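Long-range contacts in protein kinase A regulatory subunit, putative (Trypanosoma cruzi, PDB 6HYI), which binds inosine in a domain of the cyclic nucleotide-binding family and, as a protein kinase A regulatory subunit, probably controls the kinase's catalytic subunit: residues I72-Q77 / V121-V126; G89-I94 / D129-W134. All coordinates share one frame; numbering follows the deposited sequence.

Contact 1: residues I72-Q77 / V121-V126. With NOS (inosine), chain B.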
ATOM      1  N   ILE A  72     -18.106  -7.218  13.963  1.00 20.81           N
ATOM      2  CA  ILE A  72     -18.026  -7.888  12.670  1.00 21.53           C
ATOM      3  C   ILE A  72     -17.505  -9.301  12.852  1.00 22.10           C
ATOM      4  O   ILE A  72     -17.965 -10.247  12.203  1.00 22.14           O
ATOM      5  CB  ILE A  72     -17.150  -7.085  11.700  1.00 19.78           C
ATOM      6  CG1 ILE A  72     -17.802  -5.734  11.403  1.00 20.69           C
ATOM      7  CG2 ILE A  72     -16.940  -7.873  10.421  1.00 22.36           C
ATOM      8  CD1 ILE A  72     -16.942  -4.822  10.574  1.00 21.09           C
ATOM      9  N   MET A  73     -16.536  -9.461  13.743  1.00 22.20           N
ATOM     10  CA  MET A  73     -16.057 -10.768  14.154  1.00 20.72           C
ATOM     11  C   MET A  73     -15.544 -10.624  15.575  1.00 22.01           C
ATOM     12  O   MET A  73     -15.230  -9.523  16.034  1.00 23.02           O
ATOM     13  CB  MET A  73     -14.974 -11.294  13.203  1.00 20.81           C
ATOM     14  CG  MET A  73     -13.805 -10.334  13.016  1.00 21.31           C
ATOM     15  SD  MET A  73     -12.715 -10.795  11.648  1.00 22.74           S
ATOM     16  CE  MET A  73     -13.709 -10.280  10.255  1.00 25.44           C
ATOM     17  N   GLU A  74     -15.491 -11.743  16.284  1.00 23.37           N
ATOM     18  CA  GLU A  74     -15.118 -11.730  17.688  1.00 24.54           C
ATOM     19  C   GLU A  74     -13.985 -12.709  17.914  1.00 23.58           C
ATOM     20  O   GLU A  74     -13.973 -13.801  17.338  1.00 25.33           O
ATOM     21  CB  GLU A  74     -16.304 -12.103  18.579  1.00 25.44           C
ATOM     22  CG  GLU A  74     -17.440 -11.095  18.489  1.00 28.06           C
ATOM     23  CD  GLU A  74     -18.639 -11.484  19.324  1.00 40.37           C
ATOM     24  OE1 GLU A  74     -18.464 -12.247  20.295  1.00 46.94           O
ATOM     25  OE2 GLU A  74     -19.755 -11.026  19.003  1.00 46.78           O
ATOM     26  N   ALA A  75     -13.041 -12.305  18.757  1.00 23.78           N
ATOM     27  CA  ALA A  75     -11.871 -13.121  19.028  1.00 27.61           C
ATOM     28  C   ALA A  75     -12.298 -14.533  19.395  1.00 28.41           C
ATOM     29  O   ALA A  75     -13.192 -14.731  20.224  1.00 28.69           O
ATOM     30  CB  ALA A  75     -11.066 -12.497  20.166  1.00 25.85           C
ATOM     31  N   GLY A  76     -11.664 -15.515  18.757  1.00 31.75           N
ATOM     32  CA  GLY A  76     -11.915 -16.913  19.019  1.00 33.55           C
ATOM     33  C   GLY A  76     -12.878 -17.578  18.058  1.00 32.64           C
ATOM     34  O   GLY A  76     -12.933 -18.813  18.018  1.00 34.57           O
ATOM     35  N   GLN A  77     -13.636 -16.801  17.287  1.00 27.84           N
ATOM     36  CA  GLN A  77     -14.637 -17.376  16.397  1.00 28.62           C
ATOM     37  C   GLN A  77     -13.993 -18.237  15.318  1.00 34.66           C
ATOM     38  O   GLN A  77     -12.930 -17.906  14.780  1.00 33.62           O
ATOM     39  CB  GLN A  77     -15.438 -16.264  15.724  1.00 32.38           C
ATOM     40  CG  GLN A  77     -16.481 -15.625  16.616  1.00 33.08           C
ATOM     41  CD  GLN A  77     -17.276 -14.572  15.883  1.00 39.43           C
ATOM     42  OE1 GLN A  77     -16.778 -13.947  14.942  1.00 32.12           O
ATOM     43  NE2 GLN A  77     -18.523 -14.371  16.301  1.00 43.18           N
ATOM     44  N   VAL A 121      -8.459 -13.608  15.628  1.00 24.35           N
ATOM     45  CA  VAL A 121      -7.459 -13.218  16.609  1.00 23.08           C
ATOM     46  C   VAL A 121      -7.927 -12.058  17.470  1.00 25.99           C
ATOM     47  O   VAL A 121      -7.662 -12.028  18.675  1.00 31.58           O
ATOM     48  CB  VAL A 121      -6.141 -12.888  15.889  1.00 29.91           C
ATOM     49  CG1 VAL A 121      -5.204 -12.150  16.831  1.00 33.06           C
ATOM     50  CG2 VAL A 121      -5.509 -14.160  15.348  1.00 30.50           C
ATOM     51  N   ALA A 122      -8.611 -11.085  16.875  1.00 22.68           N
ATOM     52  CA  ALA A 122      -9.035  -9.887  17.577  1.00 24.34           C
ATOM     53  C   ALA A 122     -10.493  -9.605  17.255  1.00 23.01           C
ATOM     54  O   ALA A 122     -10.984  -9.942  16.177  1.00 25.76           O
ATOM     55  CB  ALA A 122      -8.205  -8.674  17.150  1.00 26.72           C
ATOM     56  N   THR A 123     -11.183  -8.995  18.210  1.00 24.17           N
ATOM     57  CA  THR A 123     -12.540  -8.530  17.973  1.00 25.07           C
ATOM     58  C   THR A 123     -12.517  -7.264  17.127  1.00 21.56           C
ATOM     59  O   THR A 123     -11.667  -6.392  17.305  1.00 23.86           O
ATOM     60  CB  THR A 123     -13.228  -8.278  19.314  1.00 23.87           C
ATOM     61  OG1 THR A 123     -13.372  -9.529  19.987  1.00 26.59           O
ATOM     62  CG2 THR A 123     -14.610  -7.656  19.129  1.00 25.29           C
ATOM     63  N   VAL A 124     -13.437  -7.185  16.175  1.00 19.33           N
ATOM     64  CA  VAL A 124     -13.569  -6.036  15.286  1.00 17.92           C
ATOM     65  C   VAL A 124     -14.915  -5.414  15.607  1.00 19.86           C
ATOM     66  O   VAL A 124     -15.956  -6.020  15.333  1.00 21.73           O
ATOM     67  CB  VAL A 124     -13.509  -6.465  13.814  1.00 19.77           C
ATOM     68  CG1 VAL A 124     -13.645  -5.271  12.891  1.00 22.27           C
ATOM     69  CG2 VAL A 124     -12.214  -7.222  13.515  1.00 19.41           C
ATOM     70  N   LYS A 125     -14.910  -4.207  16.173  1.00 19.90           N
ATOM     71  CA  LYS A 125     -16.124  -3.594  16.713  1.00 19.30           C
ATOM     72  C   LYS A 125     -16.357  -2.244  16.049  1.00 18.77           C
ATOM     73  O   LYS A 125     -15.505  -1.354  16.119  1.00 22.40           O
ATOM     74  CB  LYS A 125     -15.994  -3.435  18.227  1.00 23.92           C
ATOM     75  CG  LYS A 125     -17.282  -3.093  18.942  1.00 25.86           C
ATOM     76  CD  LYS A 125     -17.058  -3.114  20.445  1.00 25.90           C
ATOM     77  CE  LYS A 125     -18.331  -2.782  21.200  1.00 32.54           C
ATOM     78  NZ  LYS A 125     -19.323  -3.893  21.121  1.00 41.51           N
ATOM     79  N   VAL A 126     -17.530  -2.080  15.428  1.00 19.84           N
ATOM     80  CA  VAL A 126     -17.824  -0.846  14.703  1.00 19.57           C
ATOM     81  C   VAL A 126     -17.871   0.325  15.675  1.00 19.82           C
ATOM     82  O   VAL A 126     -18.548   0.264  16.710  1.00 22.63           O
ATOM     83  CB  VAL A 126     -19.150  -1.007  13.948  1.00 19.38           C
ATOM     84  CG1 VAL A 126     -19.553   0.297  13.275  1.00 20.46           C
ATOM     85  CG2 VAL A 126     -19.028  -2.123  12.923  1.00 20.61           C
TER
HETATM   86  N9  NOS B 601      -6.075  -7.322  13.318  1.00 17.18           N
HETATM   87  C4  NOS B 601      -5.276  -6.381  13.357  1.00 17.87           C
HETATM   88  N3  NOS B 601      -5.184  -5.187  12.811  1.00 19.13           N
HETATM   89  C2  NOS B 601      -4.152  -4.366  13.122  1.00 19.70           C
HETATM   90  N1  NOS B 601      -3.189  -4.767  13.995  1.00 22.89           N
HETATM   91  C6  NOS B 601      -3.253  -5.957  14.550  1.00 19.84           C
HETATM   92  O6  NOS B 601      -2.399  -6.291  15.324  1.00 26.46           O
HETATM   93  C5  NOS B 601      -4.298  -6.784  14.253  1.00 19.28           C
HETATM   94  N7  NOS B 601      -4.690  -8.097  14.657  1.00 23.08           N
HETATM   95  C8  NOS B 601      -5.841  -8.347  13.976  1.00 25.05           C
HETATM   96  C5' NOS B 601      -9.464  -9.976  13.268  1.00 20.18           C
HETATM   97  O5' NOS B 601      -8.407 -10.611  13.974  1.00 20.98           O
HETATM   98  C4' NOS B 601      -8.939  -8.928  12.319  1.00 19.66           C
HETATM   99  O4' NOS B 601      -8.408  -7.791  13.062  1.00 18.97           O
HETATM  100  C1' NOS B 601      -7.242  -7.362  12.457  1.00 21.10           C
HETATM  101  C2' NOS B 601      -7.106  -8.033  11.123  1.00 17.68           C
HETATM  102  O2' NOS B 601      -7.845  -7.309  10.143  1.00 19.24           O
HETATM  103  C3' NOS B 601      -7.776  -9.358  11.431  1.00 17.14           C
HETATM  104  O3' NOS B 601      -8.185 -10.090  10.292  1.00 18.51           O
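Val124 N bonds to Met73 O where strand 71-73, an outermost strand of one sheet of the jelly-roll beta-barrel of a cyclic nucleotide-binding domain, runs antiparallel to strand 123-126. Two backbone bonds join the strands. The one from Val124 N to Met73 O is 2.9 Å long with an almost straight N-H...O (173°), while Ile72 N gives its hydrogen to Val124 O at 2.8 Å through a more bent bond. Ile72 is also where the chain turns a corner between sheets.

Beyond Met73 the pairing passes to a side chain. Ala75 N donates to the hydroxyl of Thr123, N to OG1 3.1 Å, which ties strand 123-126 to the start of a type II turn running from Glu74 to Gln77, with Gly76 at its third position. The turn closes through Gln77 N and Glu74 O, and the Gln77 side chain reaches back, so that OE1 accepts Glu74 N, which sits above the amide plane.

Apolar contacts back the pairing. CG2 of Val124 presses on Met73 CG at 3.5 Å, and its other methyl, CG1, meets the CD1 end of Ile72. The Ile72 side chain continues to Val126, crossing it at about a right angle. Tyr84, from the opposing sheet, packs on both Ile72 and Met73.

Met73 and the backbone of Val121-Ala122 border the inosine ribose. Segment 121-126 begins at the end of what corresponds to the family's phosphate-binding cassette, but the ligand here is a nucleoside, with a plain O5' in place of a phosphate ester. Ala122 N holds O5' at 2.9 Å, and Val121 N adds a weak bond; Glu113 also accepts from Val121 N. With Met73 CG between the backbone N and the carbonyl carbon (chi1 54°), SD lies 3.7 Å from C5' of the inosine.

Contact 2: residues G89-I94 / D129-W134. With NOS (inosine), chain B.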
ATOM      1  N   GLY A  89     -17.180   3.922   7.202  1.00 16.76           N
ATOM      2  CA  GLY A  89     -17.243   3.570   8.599  1.00 16.42           C
ATOM      3  C   GLY A  89     -15.893   3.121   9.125  1.00 17.49           C
ATOM      4  O   GLY A  89     -14.961   2.827   8.370  1.00 18.35           O
ATOM      5  N   HIS A  90     -15.788   3.095  10.451  1.00 17.90           N
ATOM      6  CA  HIS A  90     -14.568   2.696  11.131  1.00 18.32           C
ATOM      7  C   HIS A  90     -14.877   1.586  12.122  1.00 18.14           C
ATOM      8  O   HIS A  90     -15.996   1.464  12.632  1.00 19.16           O
ATOM      9  CB  HIS A  90     -13.953   3.838  11.945  1.00 21.77           C
ATOM     10  CG  HIS A  90     -13.563   5.041  11.146  1.00 22.09           C
ATOM     11  ND1 HIS A  90     -13.607   5.088   9.770  1.00 26.25           N
ATOM     12  CD2 HIS A  90     -13.113   6.253  11.549  1.00 25.15           C
ATOM     13  CE1 HIS A  90     -13.202   6.277   9.360  1.00 26.90           C
ATOM     14  NE2 HIS A  90     -12.892   6.999  10.420  1.00 30.66           N
ATOM     15  N   ALA A  91     -13.848   0.800  12.441  1.00 17.94           N
ATOM     16  CA  ALA A  91     -13.986  -0.267  13.419  1.00 19.08           C
ATOM     17  C   ALA A  91     -12.731  -0.351  14.278  1.00 22.34           C
ATOM     18  O   ALA A  91     -11.613  -0.191  13.779  1.00 20.80           O
ATOM     19  CB  ALA A  91     -14.238  -1.617  12.733  1.00 22.98           C
ATOM     20  N   ASP A  92     -12.928  -0.584  15.572  1.00 22.26           N
ATOM     21  CA  ASP A  92     -11.817  -0.805  16.488  1.00 23.10           C
ATOM     22  C   ASP A  92     -11.384  -2.261  16.426  1.00 22.29           C
ATOM     23  O   ASP A  92     -12.219  -3.168  16.371  1.00 21.49           O
ATOM     24  CB  ASP A  92     -12.254  -0.520  17.927  1.00 23.23           C
ATOM     25  CG  ASP A  92     -12.537   0.946  18.182  1.00 25.44           C
ATOM     26  OD1 ASP A  92     -11.772   1.799  17.690  1.00 29.51           O
ATOM     27  OD2 ASP A  92     -13.527   1.237  18.891  1.00 30.04           O
ATOM     28  N   ILE A  93     -10.075  -2.481  16.452  1.00 22.31           N
ATOM     29  CA  ILE A  93      -9.510  -3.804  16.691  1.00 20.17           C
ATOM     30  C   ILE A  93      -9.246  -3.914  18.188  1.00 20.95           C
ATOM     31  O   ILE A  93      -8.534  -3.084  18.762  1.00 27.56           O
ATOM     32  CB  ILE A  93      -8.213  -3.996  15.890  1.00 20.75           C
ATOM     33  CG1 ILE A  93      -8.455  -3.760  14.393  1.00 23.17           C
ATOM     34  CG2 ILE A  93      -7.630  -5.383  16.146  1.00 22.47           C
ATOM     35  CD1 ILE A  93      -9.511  -4.669  13.793  1.00 20.93           C
ATOM     36  N   ILE A  94      -9.823  -4.925  18.826  1.00 21.65           N
ATOM     37  CA  ILE A  94      -9.792  -5.050  20.280  1.00 23.43           C
ATOM     38  C   ILE A  94      -9.137  -6.372  20.651  1.00 24.27           C
ATOM     39  O   ILE A  94      -9.590  -7.439  20.221  1.00 24.23           O
ATOM     40  CB  ILE A  94     -11.198  -4.939  20.886  1.00 26.76           C
ATOM     41  CG1 ILE A  94     -11.792  -3.565  20.574  1.00 26.55           C
ATOM     42  CG2 ILE A  94     -11.150  -5.202  22.395  1.00 28.80           C
ATOM     43  CD1 ILE A  94     -13.271  -3.440  20.909  1.00 29.67           C
ATOM     44  N   ASP A 129     -21.274   5.485  13.475  1.00 22.66           N
ATOM     45  CA  ASP A 129     -22.710   5.215  13.544  1.00 21.79           C
ATOM     46  C   ASP A 129     -23.076   3.984  12.723  1.00 21.17           C
ATOM     47  O   ASP A 129     -23.890   3.155  13.151  1.00 23.12           O
ATOM     48  CB  ASP A 129     -23.508   6.429  13.070  1.00 23.02           C
ATOM     49  CG  ASP A 129     -23.454   7.583  14.049  1.00 30.11           C
ATOM     50  OD1 ASP A 129     -23.335   7.331  15.265  1.00 32.66           O
ATOM     51  OD2 ASP A 129     -23.539   8.742  13.595  1.00 37.35           O
ATOM     52  N   GLU A 130     -22.472   3.841  11.546  1.00 19.39           N
ATOM     53  CA  GLU A 130     -22.739   2.718  10.666  1.00 20.51           C
ATOM     54  C   GLU A 130     -21.438   2.322   9.989  1.00 20.02           C
ATOM     55  O   GLU A 130     -20.466   3.079   9.972  1.00 21.71           O
ATOM     56  CB  GLU A 130     -23.767   3.071   9.574  1.00 24.64           C
ATOM     57  CG  GLU A 130     -24.986   3.845  10.058  1.00 28.67           C
ATOM     58  CD  GLU A 130     -24.795   5.361  10.003  1.00 38.24           C
ATOM     59  OE1 GLU A 130     -23.803   5.828   9.403  1.00 40.93           O
ATOM     60  OE2 GLU A 130     -25.645   6.086  10.561  1.00 47.57           O
ATOM     61  N   LEU A 131     -21.433   1.124   9.417  1.00 17.45           N
ATOM     62  CA  LEU A 131     -20.317   0.683   8.600  1.00 16.46           C
ATOM     63  C   LEU A 131     -20.881  -0.117   7.442  1.00 17.36           C
ATOM     64  O   LEU A 131     -21.782  -0.939   7.623  1.00 17.12           O
ATOM     65  CB  LEU A 131     -19.307  -0.137   9.418  1.00 17.10           C
ATOM     66  CG  LEU A 131     -18.029  -0.583   8.697  1.00 15.96           C
ATOM     67  CD1 LEU A 131     -16.867  -0.657   9.679  1.00 18.53           C
ATOM     68  CD2 LEU A 131     -18.241  -1.940   7.995  1.00 17.72           C
ATOM     69  N   ILE A 132     -20.352   0.134   6.253  1.00 15.29           N
ATOM     70  CA  ILE A 132     -20.747  -0.577   5.044  1.00 15.65           C
ATOM     71  C   ILE A 132     -19.513  -1.299   4.541  1.00 14.75           C
ATOM     72  O   ILE A 132     -18.452  -0.684   4.398  1.00 15.80           O
ATOM     73  CB  ILE A 132     -21.248   0.398   3.966  1.00 14.79           C
ATOM     74  CG1 ILE A 132     -22.431   1.196   4.499  1.00 16.11           C
ATOM     75  CG2 ILE A 132     -21.604  -0.368   2.694  1.00 16.95           C
ATOM     76  CD1 ILE A 132     -22.796   2.375   3.668  1.00 18.13           C
ATOM     77  N   ALA A 133     -19.638  -2.594   4.279  1.00 15.61           N
ATOM     78  CA  ALA A 133     -18.496  -3.362   3.799  1.00 16.52           C
ATOM     79  C   ALA A 133     -18.894  -4.240   2.626  1.00 15.66           C
ATOM     80  O   ALA A 133     -20.069  -4.538   2.407  1.00 16.40           O
ATOM     81  CB  ALA A 133     -17.904  -4.232   4.908  1.00 17.66           C
ATOM     82  N   TRP A 134     -17.883  -4.647   1.864  1.00 15.74           N
ATOM     83  CA  TRP A 134     -18.047  -5.633   0.809  1.00 15.66           C
ATOM     84  C   TRP A 134     -17.335  -6.899   1.263  1.00 14.79           C
ATOM     85  O   TRP A 134     -16.213  -6.829   1.774  1.00 16.46           O
ATOM     86  CB  TRP A 134     -17.483  -5.111  -0.512  1.00 17.17           C
ATOM     87  CG  TRP A 134     -18.328  -3.992  -1.037  1.00 15.58           C
ATOM     88  CD1 TRP A 134     -18.131  -2.656  -0.832  1.00 17.21           C
ATOM     89  CD2 TRP A 134     -19.542  -4.110  -1.794  1.00 15.12           C
ATOM     90  NE1 TRP A 134     -19.131  -1.936  -1.437  1.00 17.00           N
ATOM     91  CE2 TRP A 134     -20.008  -2.800  -2.042  1.00 16.13           C
ATOM     92  CE3 TRP A 134     -20.259  -5.192  -2.320  1.00 17.71           C
ATOM     93  CZ2 TRP A 134     -21.163  -2.544  -2.773  1.00 18.39           C
ATOM     94  CZ3 TRP A 134     -21.412  -4.940  -3.039  1.00 17.78           C
ATOM     95  CH2 TRP A 134     -21.854  -3.621  -3.264  1.00 19.13           C
TER
HETATM   96  N9  NOS B 601      -6.075  -7.322  13.318  1.00 17.18           N
HETATM   97  C4  NOS B 601      -5.276  -6.381  13.357  1.00 17.87           C
HETATM   98  N3  NOS B 601      -5.184  -5.187  12.811  1.00 19.13           N
HETATM   99  C2  NOS B 601      -4.152  -4.366  13.122  1.00 19.70           C
HETATM  100  N1  NOS B 601      -3.189  -4.767  13.995  1.00 22.89           N
HETATM  101  C6  NOS B 601      -3.253  -5.957  14.550  1.00 19.84           C
HETATM  102  O6  NOS B 601      -2.399  -6.291  15.324  1.00 26.46           O
HETATM  103  C5  NOS B 601      -4.298  -6.784  14.253  1.00 19.28           C
HETATM  104  N7  NOS B 601      -4.690  -8.097  14.657  1.00 23.08           N
HETATM  105  C8  NOS B 601      -5.841  -8.347  13.976  1.00 25.05           C
HETATM  106  C5' NOS B 601      -9.464  -9.976  13.268  1.00 20.18           C
HETATM  107  O5' NOS B 601      -8.407 -10.611  13.974  1.00 20.98           O
HETATM  108  C4' NOS B 601      -8.939  -8.928  12.319  1.00 19.66           C
HETATM  109  O4' NOS B 601      -8.408  -7.791  13.062  1.00 18.97           O
HETATM  110  C1' NOS B 601      -7.242  -7.362  12.457  1.00 21.10           C
HETATM  111  C2' NOS B 601      -7.106  -8.033  11.123  1.00 17.68           C
HETATM  112  O2' NOS B 601      -7.845  -7.309  10.143  1.00 19.24           O
HETATM  113  C3' NOS B 601      -7.776  -9.358  11.431  1.00 17.14           C
HETATM  114  O3' NOS B 601      -8.185 -10.090  10.292  1.00 18.51           O
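Gly89 and Leu131 bring the two backbones to a single close crossing, their CA atoms 4.2 Å apart, before the segments diverge into different sheets. No hydrogen bond spans the crossing directly; its polar element is a CA-H...O contact from Gly89 CA to Glu130 O at 3.5 Å. Thr128 OG1 bridges the two backbones here by bonding to both His90 N and Glu130 O. The segments can come so near because Gly89 has no CB, which would otherwise run into Glu130 O, and its positive phi (100°) suits glycine as well.

Leu131 supplies the side-chain part. Its CG stands opposite the backbone N (chi1 -176°), which sends CD1 across the gap to rest on the backbone leading into strand 91-95. This one methyl lies 3.7 Å from His90 O and 4.1 Å from Ala91 CB. CB of His90 is directed away from 129-134, and its ring turns to Gly89, ND1 donating to Gly89 O at 3.0 Å; the oxygen lies close to the plane of the imidazole, yet the donor sits above the plane of the carbonyl.

Further along, the segments serve different neighbours. Ile93 lies against the inosine, its CD1 3.4 Å from O4' and its CG2 beside the purine at N9 and C4. Leu131 also touches Val126 of strand 123-126, whereas at the far end of the segment Trp134 packs against Glu32, Leu35, Ile36 and Leu39 of helix 30-42, with its NE1 bonded to Gln87.

In the fold
Contacts 1 and 2 have centres 12 Å apart in one cyclic nucleotide-binding domain and share a sheet, in which strand 123-126 lies between strands 71-73 and 91-95. Probable hydrogen bonds join them: Lys125 O to Asp92 N at 2.7 Å and Thr123 O to Ile94 N at 2.8 Å. Contact 1 is pairing within that sheet, while contact 2 spans from it to strand 130-137, the next strand in the chain after 123-126, in the opposing sheet. Both border the inosine: 121-126 grips the sugar, 89-94 adds Ile93, and Ala122 CB meets Ile93 CG2 at 3.5 Å. Gly110, Glu111, Glu113 and Lys95 also bond to the inosine.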